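Side-chain contacts in tegumental protein 20.8 kDa (Clonorchis sinensis, PDB 5X2E), which binds a calcium ion in one EF-hand of its calmodulin-like domain, the piece of the longer tegumental allergen-like protein described here: residues E67-D70 against F71-K75; P34-V37 against E38-Q42; E55-C58 against S59-L63; L43-P46 against D47-G50; N16-S19 against Y20-E24. All coordinates share one frame; numbering follows the deposited sequence.

Contact 1: residues E67-D70 against F71-K75; sequences EIID and FREQK
Ile69 and Glu73 run side by side on helix 65-79, one turn apart and pointing the same way. The methyl CG2 of Ile69 lies 3.7 Å from Glu73 OE2. That branch stands anti to the backbone N of Ile69, and the Glu73 chain stretches out past it. Asp70 and Glu73 are set at a slant, their carboxylate planes turned 58° apart. Asp70 OD1 and Glu73 OE1 remain 4.1 Å from each other, a likely mild repulsion on an exposed face. Gln74, its CG beside the backbone N and its chain extended, runs back past Asp70 O. Gln74 NE2 gives a 2.7 Å hydrogen bond to a water, which is linked only weakly to Asp70 OD1 and Asp70 O. Beneath these side chains Arg72 N donates to Ile68 O at 2.8 Å. The Arg72 chain is bent at chi2 (98°) and chi3 (58°). Its guanidinium passes obliquely by Ile68, with Arg72 NH2 4.2 Å from Ile68 CG2, and makes a salt bridge to Asp11 and a hydrogen bond to Asn16. Ile68 itself packs on helices 3-10 and 54-61. This is the i to i+3 and i to i+4 spacing of an alpha helix, here one that places an arginine beside the calcium-binding EF-hand loop.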
loop_
_atom_site.group_PDB
_atom_site.type_symbol
_atom_site.label_atom_id
_atom_site.label_comp_id
_atom_site.label_asym_id
_atom_site.label_seq_id
_atom_site.Cartn_x
_atom_site.Cartn_y
_atom_site.Cartn_z
ATOM N N GLU A 67 2.042 -1.877 12.687
ATOM C CA GLU A 67 3.039 -2.702 11.963
ATOM C C GLU A 67 3.639 -1.994 10.740
ATOM O O GLU A 67 4.846 -2.086 10.470
ATOM C CB GLU A 67 2.422 -4.020 11.528
ATOM C CG GLU A 67 2.102 -4.922 12.667
ATOM C CD GLU A 67 1.491 -6.210 12.195
ATOM O OE1 GLU A 67 2.254 -7.156 11.893
ATOM O OE2 GLU A 67 0.244 -6.275 12.128
ATOM N N ILE A 68 2.812 -1.264 10.013
ATOM C CA ILE A 68 3.321 -0.507 8.886
ATOM C C ILE A 68 4.157 0.648 9.408
ATOM O O ILE A 68 5.201 0.972 8.841
ATOM C CB ILE A 68 2.169 0.016 7.984
ATOM C CG1 ILE A 68 1.779 -1.022 6.932
ATOM C CG2 ILE A 68 2.572 1.293 7.256
ATOM C CD1 ILE A 68 1.149 -2.238 7.515
ATOM N N ILE A 69 3.698 1.289 10.475
ATOM C CA ILE A 69 4.449 2.419 11.017
ATOM C C ILE A 69 5.847 1.986 11.487
ATOM O O ILE A 69 6.837 2.674 11.243
ATOM C CB ILE A 69 3.674 3.091 12.156
ATOM C CG1 ILE A 69 2.378 3.718 11.621
ATOM C CG2 ILE A 69 4.547 4.139 12.833
ATOM C CD1 ILE A 69 1.447 4.156 12.734
ATOM N N ASP A 70 5.926 0.849 12.170
ATOM C CA ASP A 70 7.224 0.327 12.630
ATOM C C ASP A 70 8.130 0.101 11.450
ATOM O O ASP A 70 9.298 0.496 11.449
ATOM C CB ASP A 70 7.042 -0.982 13.385
ATOM C CG ASP A 70 6.821 -0.769 14.847
ATOM O OD1 ASP A 70 7.153 0.323 15.334
ATOM O OD2 ASP A 70 6.339 -1.701 15.514
ATOM N N PHE A 71 7.579 -0.548 10.430
ATOM C CA PHE A 71 8.381 -0.832 9.250
ATOM C C PHE A 71 8.838 0.457 8.587
ATOM O O PHE A 71 9.972 0.560 8.160
ATOM C CB PHE A 71 7.619 -1.701 8.246
ATOM C CG PHE A 71 8.430 -2.054 7.018
ATOM C CD1 PHE A 71 8.369 -1.273 5.866
ATOM C CD2 PHE A 71 9.252 -3.170 7.021
ATOM C CE1 PHE A 71 9.131 -1.582 4.756
ATOM C CE2 PHE A 71 10.007 -3.505 5.897
ATOM C CZ PHE A 71 9.948 -2.708 4.774
ATOM N N ARG A 72 7.939 1.426 8.478
ATOM C CA ARG A 72 8.275 2.718 7.925
ATOM C C ARG A 72 9.411 3.386 8.676
ATOM O O ARG A 72 10.341 3.889 8.058
ATOM C CB ARG A 72 7.030 3.622 7.968
ATOM C CG ARG A 72 7.209 5.037 7.396
ATOM C CD ARG A 72 6.710 5.145 5.988
ATOM N NE ARG A 72 5.301 4.776 5.840
ATOM C CZ ARG A 72 4.650 4.809 4.676
ATOM N NH1 ARG A 72 5.308 5.142 3.560
ATOM N NH2 ARG A 72 3.351 4.495 4.612
ATOM N N GLU A 73 9.353 3.379 10.006
ATOM C CA GLU A 73 10.395 4.004 10.796
ATOM C C GLU A 73 11.715 3.256 10.615
ATOM O O GLU A 73 12.771 3.872 10.530
ATOM C CB GLU A 73 9.996 4.047 12.278
ATOM C CG GLU A 73 8.834 4.996 12.526
ATOM C CD GLU A 73 8.324 4.976 13.944
ATOM O OE1 GLU A 73 8.737 4.095 14.721
ATOM O OE2 GLU A 73 7.494 5.875 14.253
ATOM N N GLN A 74 11.657 1.921 10.568
ATOM C CA GLN A 74 12.866 1.084 10.390
ATOM C C GLN A 74 13.469 1.241 9.016
ATOM O O GLN A 74 14.681 1.272 8.876
ATOM C CB GLN A 74 12.573 -0.401 10.591
ATOM C CG GLN A 74 12.127 -0.749 11.948
ATOM C CD GLN A 74 11.602 -2.160 12.042
ATOM O OE1 GLN A 74 11.905 -3.014 11.194
ATOM N NE2 GLN A 74 10.817 -2.426 13.081
ATOM N N LYS A 75 12.617 1.311 7.994
ATOM C CA LYS A 75 13.096 1.454 6.619
ATOM C C LYS A 75 13.835 2.765 6.507
ATOM O O LYS A 75 14.913 2.842 5.929
ATOM C CB LYS A 75 11.931 1.410 5.619
ATOM C CG LYS A 75 12.378 1.634 4.158
ATOM C CD LYS A 75 11.159 1.860 3.271
ATOM C CE LYS A 75 11.534 2.097 1.802
ATOM N NZ LYS A 75 10.359 2.397 0.902
HETATM O O HOH W 1 10.392 -0.201 14.550
#

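Contact 2: residues P34-V37 against E38-Q42; sequences PSMV and EKWKQ
Met36 O accepts the backbone N of Trp40 at 3.0 Å, and Trp40 CD1 also comes close to it, 3.2 Å away, at the indole edge near the ring plane. The Met36 and Trp40 side chains leave the helix side by side and point the same way. Met36 CG is anti to the backbone N (chi1 180°), and the chain then folds at chi2 and chi3. This brings Met36 SD to the rim of the indole, 3.5 Å from Trp40 NE1. The sulfur is 77° off the normal of the five-membered ring, so it meets the edge and not the face. One turn along the other flank, Val37 CG1 lies 3.8 Å from Lys41 CE. The Lys41 chain is extended and reaches Tyr20 in a cation-pi contact. Near Ser35, Lys39 curls back, and its NZ makes a weak 3.3 Å bond to Ser35 OG. That hydroxyl is also bonded to Asp33. A water receives the N-H of Glu38 and donates to Pro34 O at 2.6 Å. The sulfur at the indole edge is a Met-aromatic contact on helix 35-44, which leads into the second loop of the EF-hand pair and whose Trp40 packs into the core shared with helices 3-10 and 20-29.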
loop_
_atom_site.group_PDB
_atom_site.type_symbol
_atom_site.label_atom_id
_atom_site.label_comp_id
_atom_site.label_asym_id
_atom_site.label_seq_id
_atom_site.Cartn_x
_atom_site.Cartn_y
_atom_site.Cartn_z
ATOM N N PRO A 34 -1.470 -5.286 -15.219
ATOM C CA PRO A 34 -2.348 -4.140 -14.949
ATOM C C PRO A 34 -3.667 -4.511 -14.264
ATOM O O PRO A 34 -4.261 -3.658 -13.625
ATOM C CB PRO A 34 -2.605 -3.572 -16.344
ATOM C CG PRO A 34 -1.420 -3.948 -17.110
ATOM C CD PRO A 34 -1.000 -5.299 -16.613
ATOM N N SER A 35 -4.104 -5.760 -14.376
ATOM C CA SER A 35 -5.296 -6.229 -13.668
ATOM C C SER A 35 -5.129 -6.124 -12.141
ATOM O O SER A 35 -6.110 -6.158 -11.385
ATOM C CB SER A 35 -5.600 -7.673 -14.065
ATOM O OG SER A 35 -4.496 -8.491 -13.765
ATOM N N MET A 36 -3.875 -6.048 -11.709
ATOM C CA MET A 36 -3.486 -5.842 -10.319
ATOM C C MET A 36 -4.130 -4.590 -9.748
ATOM O O MET A 36 -4.464 -4.532 -8.556
ATOM C CB MET A 36 -1.952 -5.724 -10.242
ATOM C CG MET A 36 -1.400 -5.503 -8.886
ATOM S SD MET A 36 -1.773 -6.976 -7.937
ATOM C CE MET A 36 -0.531 -8.083 -8.618
ATOM N N VAL A 37 -4.276 -3.565 -10.586
ATOM C CA VAL A 37 -4.883 -2.324 -10.114
ATOM C C VAL A 37 -6.330 -2.589 -9.669
ATOM O O VAL A 37 -6.713 -2.253 -8.525
ATOM C CB VAL A 37 -4.814 -1.208 -11.205
ATOM C CG1 VAL A 37 -5.551 0.026 -10.718
ATOM C CG2 VAL A 37 -3.373 -0.888 -11.582
ATOM N N GLU A 38 -7.100 -3.233 -10.533
ATOM C CA GLU A 38 -8.481 -3.571 -10.186
ATOM C C GLU A 38 -8.568 -4.481 -8.963
ATOM O O GLU A 38 -9.468 -4.329 -8.155
ATOM C CB GLU A 38 -9.184 -4.233 -11.362
ATOM C CG GLU A 38 -9.563 -3.264 -12.459
ATOM C CD GLU A 38 -10.982 -2.758 -12.334
ATOM O OE1 GLU A 38 -11.884 -3.423 -12.897
ATOM O OE2 GLU A 38 -11.196 -1.703 -11.685
ATOM N N LYS A 39 -7.638 -5.421 -8.822
ATOM C CA LYS A 39 -7.672 -6.339 -7.685
ATOM C C LYS A 39 -7.457 -5.588 -6.365
ATOM O O LYS A 39 -8.152 -5.841 -5.380
ATOM C CB LYS A 39 -6.626 -7.448 -7.846
ATOM C CG LYS A 39 -6.817 -8.348 -9.058
ATOM C CD LYS A 39 -5.701 -9.392 -9.073
ATOM C CE LYS A 39 -5.095 -9.585 -10.465
ATOM N NZ LYS A 39 -6.065 -10.179 -11.434
ATOM N N TRP A 40 -6.501 -4.663 -6.334
ATOM C CA TRP A 40 -6.257 -3.851 -5.127
ATOM C C TRP A 40 -7.465 -2.984 -4.799
ATOM O O TRP A 40 -7.827 -2.799 -3.624
ATOM C CB TRP A 40 -4.990 -2.982 -5.305
ATOM C CG TRP A 40 -3.732 -3.730 -4.945
ATOM C CD1 TRP A 40 -3.222 -4.850 -5.573
ATOM C CD2 TRP A 40 -2.844 -3.441 -3.853
ATOM N NE1 TRP A 40 -2.082 -5.265 -4.932
ATOM C CE2 TRP A 40 -1.826 -4.418 -3.876
ATOM C CE3 TRP A 40 -2.815 -2.456 -2.847
ATOM C CZ2 TRP A 40 -0.796 -4.440 -2.942
ATOM C CZ3 TRP A 40 -1.765 -2.477 -1.932
ATOM C CH2 TRP A 40 -0.781 -3.468 -1.986
ATOM N N LYS A 41 -8.072 -2.413 -5.825
ATOM C CA LYS A 41 -9.244 -1.566 -5.595
ATOM C C LYS A 41 -10.369 -2.421 -5.000
ATOM O O LYS A 41 -11.049 -2.008 -4.065
ATOM C CB LYS A 41 -9.712 -0.900 -6.891
ATOM C CG LYS A 41 -8.805 0.183 -7.459
ATOM C CD LYS A 41 -9.353 0.735 -8.779
ATOM C CE LYS A 41 -8.497 1.905 -9.312
ATOM N NZ LYS A 41 -9.052 2.495 -10.552
ATOM N N GLN A 42 -10.547 -3.629 -5.525
ATOM C CA GLN A 42 -11.626 -4.473 -5.066
ATOM C C GLN A 42 -11.404 -5.009 -3.664
ATOM O O GLN A 42 -12.329 -5.070 -2.859
ATOM C CB GLN A 42 -11.799 -5.607 -6.045
ATOM C CG GLN A 42 -12.391 -5.127 -7.348
ATOM C CD GLN A 42 -12.711 -6.262 -8.305
ATOM O OE1 GLN A 42 -12.541 -7.436 -7.972
ATOM N NE2 GLN A 42 -13.179 -5.913 -9.503
HETATM O O HOH W 2 -6.788 -3.157 -13.720
#

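Contact 3: residues E55-C58 against S59-L63; sequences ETFC and SKLGL
Leu61 CD1 sits over one face of the Phe57 ring, 3.5 Å from its centroid and 17° off the normal. This is a CH-pi contact, displaced slightly toward the rim, where Leu61 CD1 is 3.4 Å from Phe57 CZ. Phe57 CG stands anti to the backbone N (chi1 -180°), which carries the ring forward along the helix to Leu61. Leu63 CD1 approaches the same ring obliquely, 4.1 Å from Phe57 CE1. Phe7 and Phe44 also meet the Phe57 ring, which is buried. Cys58 SG packs on Leu63 CB at 3.9 Å. Helix 54-61 of the EF-hand pair ends here in a C-terminal cap. Gly62, just after the helix, takes a positive phi of 76°. Leu63 N then makes a 6→1 bond to Cys58 O at 3.0 Å. This resembles a Schellman motif, but its 5→2 bond, from Gly62 N to Ser59 O, is not made. The reversal brings Leu63 back beside Cys58 and Phe57. Thr56 and Lys60 lie against the end of helix 35-44, and the chain of Lys60 runs on toward Phe44. The loose side is that of Glu55 and Ser59, both exposed. A water there lies against Ser59 OG and makes a weak bond to Glu55 O.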
loop_
_atom_site.group_PDB
_atom_site.type_symbol
_atom_site.label_atom_id
_atom_site.label_comp_id
_atom_site.label_asym_id
_atom_site.label_seq_id
_atom_site.Cartn_x
_atom_site.Cartn_y
_atom_site.Cartn_z
ATOM N N GLU A 55 -5.846 1.905 7.089
ATOM C CA GLU A 55 -6.857 1.255 7.946
ATOM C C GLU A 55 -7.571 0.099 7.218
ATOM O O GLU A 55 -7.746 -0.988 7.758
ATOM C CB GLU A 55 -7.902 2.275 8.453
ATOM C CG GLU A 55 -7.373 3.269 9.498
ATOM C CD GLU A 55 -7.073 2.645 10.856
ATOM O OE1 GLU A 55 -7.655 1.615 11.241
ATOM O OE2 GLU A 55 -6.246 3.180 11.558
ATOM N N THR A 56 -8.017 0.344 5.992
ATOM C CA THR A 56 -8.782 -0.671 5.268
ATOM C C THR A 56 -7.866 -1.800 4.800
ATOM O O THR A 56 -8.233 -2.973 4.831
ATOM C CB THR A 56 -9.528 -0.036 4.095
ATOM O OG1 THR A 56 -10.430 0.961 4.616
ATOM C CG2 THR A 56 -10.321 -1.078 3.354
ATOM N N PHE A 57 -6.674 -1.420 4.355
ATOM C CA PHE A 57 -5.658 -2.389 3.968
ATOM C C PHE A 57 -5.417 -3.356 5.141
ATOM O O PHE A 57 -5.474 -4.583 4.979
ATOM C CB PHE A 57 -4.382 -1.638 3.566
ATOM C CG PHE A 57 -3.240 -2.497 3.131
ATOM C CD1 PHE A 57 -2.209 -2.789 4.018
ATOM C CD2 PHE A 57 -3.142 -2.943 1.818
ATOM C CE1 PHE A 57 -1.106 -3.539 3.597
ATOM C CE2 PHE A 57 -2.051 -3.667 1.406
ATOM C CZ PHE A 57 -1.027 -3.959 2.302
ATOM N N CYS A 58 -5.224 -2.797 6.334
ATOM C CA CYS A 58 -4.916 -3.609 7.500
ATOM C C CYS A 58 -6.106 -4.467 7.931
ATOM O O CYS A 58 -5.953 -5.633 8.307
ATOM C CB CYS A 58 -4.465 -2.735 8.669
ATOM S SG CYS A 58 -2.804 -2.067 8.483
ATOM N N SER A 59 -7.300 -3.888 7.915
ATOM C CA SER A 59 -8.481 -4.664 8.295
ATOM C C SER A 59 -8.676 -5.888 7.392
ATOM O O SER A 59 -9.035 -6.967 7.860
ATOM C CB SER A 59 -9.712 -3.767 8.270
ATOM O OG SER A 59 -9.619 -2.807 9.310
ATOM N N LYS A 60 -8.435 -5.720 6.098
ATOM C CA LYS A 60 -8.633 -6.817 5.150
ATOM C C LYS A 60 -7.587 -7.905 5.326
ATOM O O LYS A 60 -7.874 -9.079 5.120
ATOM C CB LYS A 60 -8.619 -6.310 3.704
ATOM C CG LYS A 60 -9.797 -5.411 3.357
ATOM C CD LYS A 60 -11.134 -6.160 3.351
ATOM C CE LYS A 60 -12.270 -5.183 3.061
ATOM N NZ LYS A 60 -13.605 -5.837 2.960
ATOM N N LEU A 61 -6.373 -7.516 5.703
ATOM C CA LEU A 61 -5.272 -8.468 5.767
ATOM C C LEU A 61 -5.007 -9.002 7.177
ATOM O O LEU A 61 -4.163 -9.872 7.354
ATOM C CB LEU A 61 -3.991 -7.819 5.217
ATOM C CG LEU A 61 -4.091 -7.485 3.731
ATOM C CD1 LEU A 61 -2.903 -6.653 3.267
ATOM C CD2 LEU A 61 -4.163 -8.770 2.938
ATOM N N GLY A 62 -5.692 -8.462 8.181
ATOM C CA GLY A 62 -5.445 -8.863 9.564
ATOM C C GLY A 62 -4.171 -8.266 10.164
ATOM O O GLY A 62 -3.552 -8.880 11.030
ATOM N N LEU A 63 -3.781 -7.076 9.699
ATOM C CA LEU A 63 -2.623 -6.348 10.215
ATOM C C LEU A 63 -3.086 -5.208 11.114
ATOM O O LEU A 63 -4.270 -4.873 11.133
ATOM C CB LEU A 63 -1.772 -5.807 9.060
ATOM C CG LEU A 63 -1.245 -6.823 8.038
ATOM C CD1 LEU A 63 -0.713 -6.108 6.784
ATOM C CD2 LEU A 63 -0.196 -7.754 8.670
HETATM O O HOH W 3 -10.441 -0.563 8.823
#

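Contact 4: residues L43-P46 against D47-G50; sequences LFDP and DNTG
The loop that leaves helix 35-44 for strand 51-53, in the second half of the EF-hand pair, is folded round the carboxylate of Asp45. Asp45 is the first residue beyond the helix. Its CG is anti to the backbone N (chi1 -171°), and the group reaches over the turn to Thr49 and Gly50. Thr49 OG1 donates to Asp45 OD1 at 2.7 Å, from above the carboxylate plane and 39° out of it. Thr49 N reaches Asp45 OD1 at 2.8 Å, on the syn side and from the opposite face. A water donates to Asp45 OD1 at 2.9 Å and accepts the N-H of Asp47. Asp45 OD2 uses its syn lone pair for Gly50 N, 2.9 Å away, and also bonds to the hydroxyl of Tyr20. Both oxygens of this buried group are therefore satisfied, and the several bonds would hold its rotation fixed. By sequence Asp45 stands at position 1 of the second EF-hand loop, as Asp11 does in the first. The calcium ion sits in the first loop. Position 12 of the second would be Thr56, not a glutamate, so this loop probably does not bind calcium in the usual way. Residues Asp45 to Asn48 form a type I beta turn, closed by Asn48 N to Asp45 O at 2.9 Å. Pro46 and Asp47 occupy its two corners. Asp47 and Asn48 are exposed.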
loop_
_atom_site.group_PDB
_atom_site.type_symbol
_atom_site.label_atom_id
_atom_site.label_comp_id
_atom_site.label_asym_id
_atom_site.label_seq_id
_atom_site.Cartn_x
_atom_site.Cartn_y
_atom_site.Cartn_z
ATOM N N LEU A 43 -10.177 -5.404 -3.366
ATOM C CA LEU A 43 -9.868 -5.930 -2.039
ATOM C C LEU A 43 -9.774 -4.828 -0.960
ATOM O O LEU A 43 -10.248 -5.024 0.164
ATOM C CB LEU A 43 -8.553 -6.738 -2.072
ATOM C CG LEU A 43 -8.528 -8.044 -2.892
ATOM C CD1 LEU A 43 -7.116 -8.607 -3.048
ATOM C CD2 LEU A 43 -9.424 -9.111 -2.288
ATOM N N PHE A 44 -9.215 -3.664 -1.312
ATOM C CA PHE A 44 -8.804 -2.652 -0.318
ATOM C C PHE A 44 -9.540 -1.328 -0.419
ATOM O O PHE A 44 -9.360 -0.449 0.428
ATOM C CB PHE A 44 -7.308 -2.405 -0.438
ATOM C CG PHE A 44 -6.499 -3.643 -0.300
ATOM C CD1 PHE A 44 -6.668 -4.497 0.782
ATOM C CD2 PHE A 44 -5.530 -3.944 -1.256
ATOM C CE1 PHE A 44 -5.905 -5.660 0.898
ATOM C CE2 PHE A 44 -4.769 -5.085 -1.146
ATOM C CZ PHE A 44 -4.957 -5.947 -0.069
ATOM N N ASP A 45 -10.363 -1.186 -1.454
ATOM C CA ASP A 45 -11.274 -0.029 -1.547
ATOM C C ASP A 45 -12.648 -0.535 -1.961
ATOM O O ASP A 45 -13.189 -0.085 -2.967
ATOM C CB ASP A 45 -10.759 1.027 -2.552
ATOM C CG ASP A 45 -11.556 2.325 -2.497
ATOM O OD1 ASP A 45 -12.220 2.599 -1.457
ATOM O OD2 ASP A 45 -11.520 3.089 -3.497
ATOM N N PRO A 46 -13.224 -1.479 -1.184
ATOM C CA PRO A 46 -14.453 -2.118 -1.651
ATOM C C PRO A 46 -15.620 -1.157 -1.777
ATOM O O PRO A 46 -16.486 -1.403 -2.623
ATOM C CB PRO A 46 -14.728 -3.175 -0.566
ATOM C CG PRO A 46 -14.030 -2.631 0.657
ATOM C CD PRO A 46 -12.788 -2.018 0.121
ATOM N N ASP A 47 -15.649 -0.115 -0.948
ATOM C CA ASP A 47 -16.707 0.896 -1.008
ATOM C C ASP A 47 -16.439 1.993 -2.048
ATOM O O ASP A 47 -17.203 2.952 -2.152
ATOM C CB ASP A 47 -16.904 1.529 0.367
ATOM C CG ASP A 47 -17.458 0.550 1.377
ATOM O OD1 ASP A 47 -16.951 0.505 2.516
ATOM O OD2 ASP A 47 -18.397 -0.184 1.030
ATOM N N ASN A 48 -15.344 1.864 -2.798
ATOM C CA ASN A 48 -15.083 2.761 -3.917
ATOM C C ASN A 48 -14.968 4.224 -3.461
ATOM O O ASN A 48 -15.613 5.129 -3.990
ATOM C CB ASN A 48 -16.177 2.596 -4.975
ATOM C CG ASN A 48 -15.770 3.129 -6.323
ATOM O OD1 ASN A 48 -14.601 3.438 -6.559
ATOM N ND2 ASN A 48 -16.728 3.214 -7.232
ATOM N N THR A 49 -14.135 4.435 -2.450
ATOM C CA THR A 49 -13.920 5.761 -1.902
ATOM C C THR A 49 -12.961 6.563 -2.770
ATOM O O THR A 49 -12.869 7.775 -2.632
ATOM C CB THR A 49 -13.340 5.704 -0.470
ATOM O OG1 THR A 49 -12.024 5.133 -0.512
ATOM C CG2 THR A 49 -14.238 4.863 0.448
ATOM N N GLY A 50 -12.199 5.883 -3.619
ATOM C CA GLY A 50 -11.267 6.558 -4.498
ATOM C C GLY A 50 -9.813 6.495 -4.062
ATOM O O GLY A 50 -8.955 7.092 -4.709
HETATM O O HOH W 4 -13.463 1.117 0.667
#

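Contact 5: residues N16-S19 against Y20-E24; sequences NVIS and YPELE. With CA (calcium ion), chain B.
The Glu22 carboxylate holds the calcium ion with both oxygens, OE1 and OE2 each at 2.5 Å. Glu22 OE1 is also met on its anti side by Ser19 N, 3.0 Å away and 35° out of the carboxylate plane. The Tyr20 ring lies obliquely to the Ser19 backbone, and its hydroxyl ends at Asp45. The Glu22 chain is extended beyond CG (chi2 175°), which carries the carboxylate from the helix back to the metal. Val17 O binds the ion at 2.3 Å, and a water does so too. In the first EF-hand loop these are the backbone ligand of position 7 and the last acidic ligand, position 12. Asp11, Asp13 and Thr15 complete the site. Ser19 is the N-cap of the helix. Ser19 OG accepts Glu22 N at 3.0 Å, and with the Ser19 N to Glu22 OE1 bond this makes a capping box. One glutamate thus serves both metal and helix start. Leu23 N closes the first turn on Ser19 O at 3.0 Å. On the inner side Ile18 CG2 meets Leu23 CB at 4.0 Å. Strand 17-19 pairs antiparallel with strand 51-53 and runs into helix 20-29 at 72°. Ile18 and Leu23 face Trp40 of helix 35-44, and Ile18 also touches helix 3-10.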
loop_
_atom_site.group_PDB
_atom_site.type_symbol
_atom_site.label_atom_id
_atom_site.label_comp_id
_atom_site.label_asym_id
_atom_site.label_seq_id
_atom_site.Cartn_x
_atom_site.Cartn_y
_atom_site.Cartn_z
ATOM N N ASN A 16 -0.003 7.340 4.258
ATOM C CA ASN A 16 -0.822 6.195 4.690
ATOM C C ASN A 16 -2.178 6.132 3.991
ATOM O O ASN A 16 -3.110 5.444 4.431
ATOM C CB ASN A 16 -0.988 6.177 6.209
ATOM C CG ASN A 16 0.328 6.002 6.906
ATOM O OD1 ASN A 16 1.053 5.045 6.626
ATOM N ND2 ASN A 16 0.683 6.951 7.767
ATOM N N VAL A 17 -2.235 6.786 2.839
ATOM C CA VAL A 17 -3.279 6.587 1.866
ATOM C C VAL A 17 -2.573 6.297 0.540
ATOM O O VAL A 17 -1.780 7.124 0.063
ATOM C CB VAL A 17 -4.181 7.806 1.724
ATOM C CG1 VAL A 17 -5.283 7.504 0.717
ATOM C CG2 VAL A 17 -4.776 8.209 3.091
ATOM N N ILE A 18 -2.863 5.143 -0.046
ATOM C CA ILE A 18 -2.379 4.802 -1.369
ATOM C C ILE A 18 -3.339 5.430 -2.387
ATOM O O ILE A 18 -4.547 5.127 -2.446
ATOM C CB ILE A 18 -2.267 3.278 -1.551
ATOM C CG1 ILE A 18 -1.054 2.771 -0.760
ATOM C CG2 ILE A 18 -2.225 2.926 -3.046
ATOM C CD1 ILE A 18 -0.909 1.231 -0.808
ATOM N N SER A 19 -2.826 6.362 -3.160
ATOM C CA SER A 19 -3.603 6.923 -4.235
ATOM C C SER A 19 -3.616 5.968 -5.423
ATOM O O SER A 19 -2.701 5.131 -5.599
ATOM C CB SER A 19 -3.025 8.293 -4.652
ATOM O OG SER A 19 -1.841 8.078 -5.399
ATOM N N TYR A 20 -4.611 6.102 -6.284
ATOM C CA TYR A 20 -4.630 5.278 -7.470
ATOM C C TYR A 20 -3.387 5.518 -8.384
ATOM O O TYR A 20 -2.765 4.551 -8.830
ATOM C CB TYR A 20 -5.936 5.448 -8.215
ATOM C CG TYR A 20 -7.200 4.920 -7.519
ATOM C CD1 TYR A 20 -7.149 4.123 -6.386
ATOM C CD2 TYR A 20 -8.449 5.247 -8.037
ATOM C CE1 TYR A 20 -8.322 3.627 -5.804
ATOM C CE2 TYR A 20 -9.609 4.786 -7.461
ATOM C CZ TYR A 20 -9.550 3.977 -6.335
ATOM O OH TYR A 20 -10.758 3.517 -5.818
ATOM N N PRO A 21 -2.917 6.772 -8.558
ATOM C CA PRO A 21 -1.649 6.912 -9.318
ATOM C C PRO A 21 -0.456 6.197 -8.645
ATOM O O PRO A 21 0.362 5.611 -9.372
ATOM C CB PRO A 21 -1.437 8.438 -9.360
ATOM C CG PRO A 21 -2.886 8.969 -9.361
ATOM C CD PRO A 21 -3.599 8.068 -8.377
ATOM N N GLU A 22 -0.352 6.246 -7.309
ATOM C CA GLU A 22 0.724 5.532 -6.625
ATOM C C GLU A 22 0.688 4.042 -6.934
ATOM O O GLU A 22 1.716 3.446 -7.226
ATOM C CB GLU A 22 0.627 5.745 -5.095
ATOM C CG GLU A 22 1.182 7.083 -4.640
ATOM C CD GLU A 22 0.962 7.341 -3.147
ATOM O OE1 GLU A 22 0.052 6.740 -2.525
ATOM O OE2 GLU A 22 1.702 8.151 -2.545
ATOM N N LEU A 23 -0.495 3.449 -6.848
ATOM C CA LEU A 23 -0.676 2.038 -7.123
ATOM C C LEU A 23 -0.320 1.741 -8.581
ATOM O O LEU A 23 0.406 0.798 -8.879
ATOM C CB LEU A 23 -2.130 1.659 -6.812
ATOM C CG LEU A 23 -2.559 0.252 -7.212
ATOM C CD1 LEU A 23 -1.761 -0.832 -6.443
ATOM C CD2 LEU A 23 -4.052 0.125 -6.976
ATOM N N GLU A 24 -0.793 2.600 -9.486
ATOM C CA GLU A 24 -0.558 2.386 -10.898
ATOM C C GLU A 24 0.926 2.522 -11.260
ATOM O O GLU A 24 1.445 1.748 -12.085
ATOM C CB GLU A 24 -1.446 3.344 -11.699
ATOM C CG GLU A 24 -2.907 2.910 -11.552
ATOM C CD GLU A 24 -3.949 3.958 -11.632
ATOM O OE1 GLU A 24 -3.663 5.151 -11.854
ATOM O OE2 GLU A 24 -5.126 3.516 -11.517
HETATM CA CA CA B . 0.215 8.192 -0.498
HETATM O O HOH W 5 -1.151 9.693 -1.670
#

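Overall arrangement
Contact 5 lies nearest the centre of the chain, is partly buried and alone holds a metal. Contacts 1, 2 and 4 are at the surface, and contact 3 is partly buried. Contacts 2 and 4 share helix 35-44: the first is mainly sulfur, indole and aliphatic packing, the second a carboxylate gripped by N-H and hydroxyl groups. Contacts 1 and 4 each reach contact 5 through a polar link. Contact 2 reaches it by packing, Trp40 on Leu23. Contact 3 adds Phe57 to the apolar core, where it touches Trp40 of contact 2. It also touches contact 4, and Cys58 touches Ile68 of contact 1. Contacts 1 and 2 do not touch; their centres are about 25 Å apart.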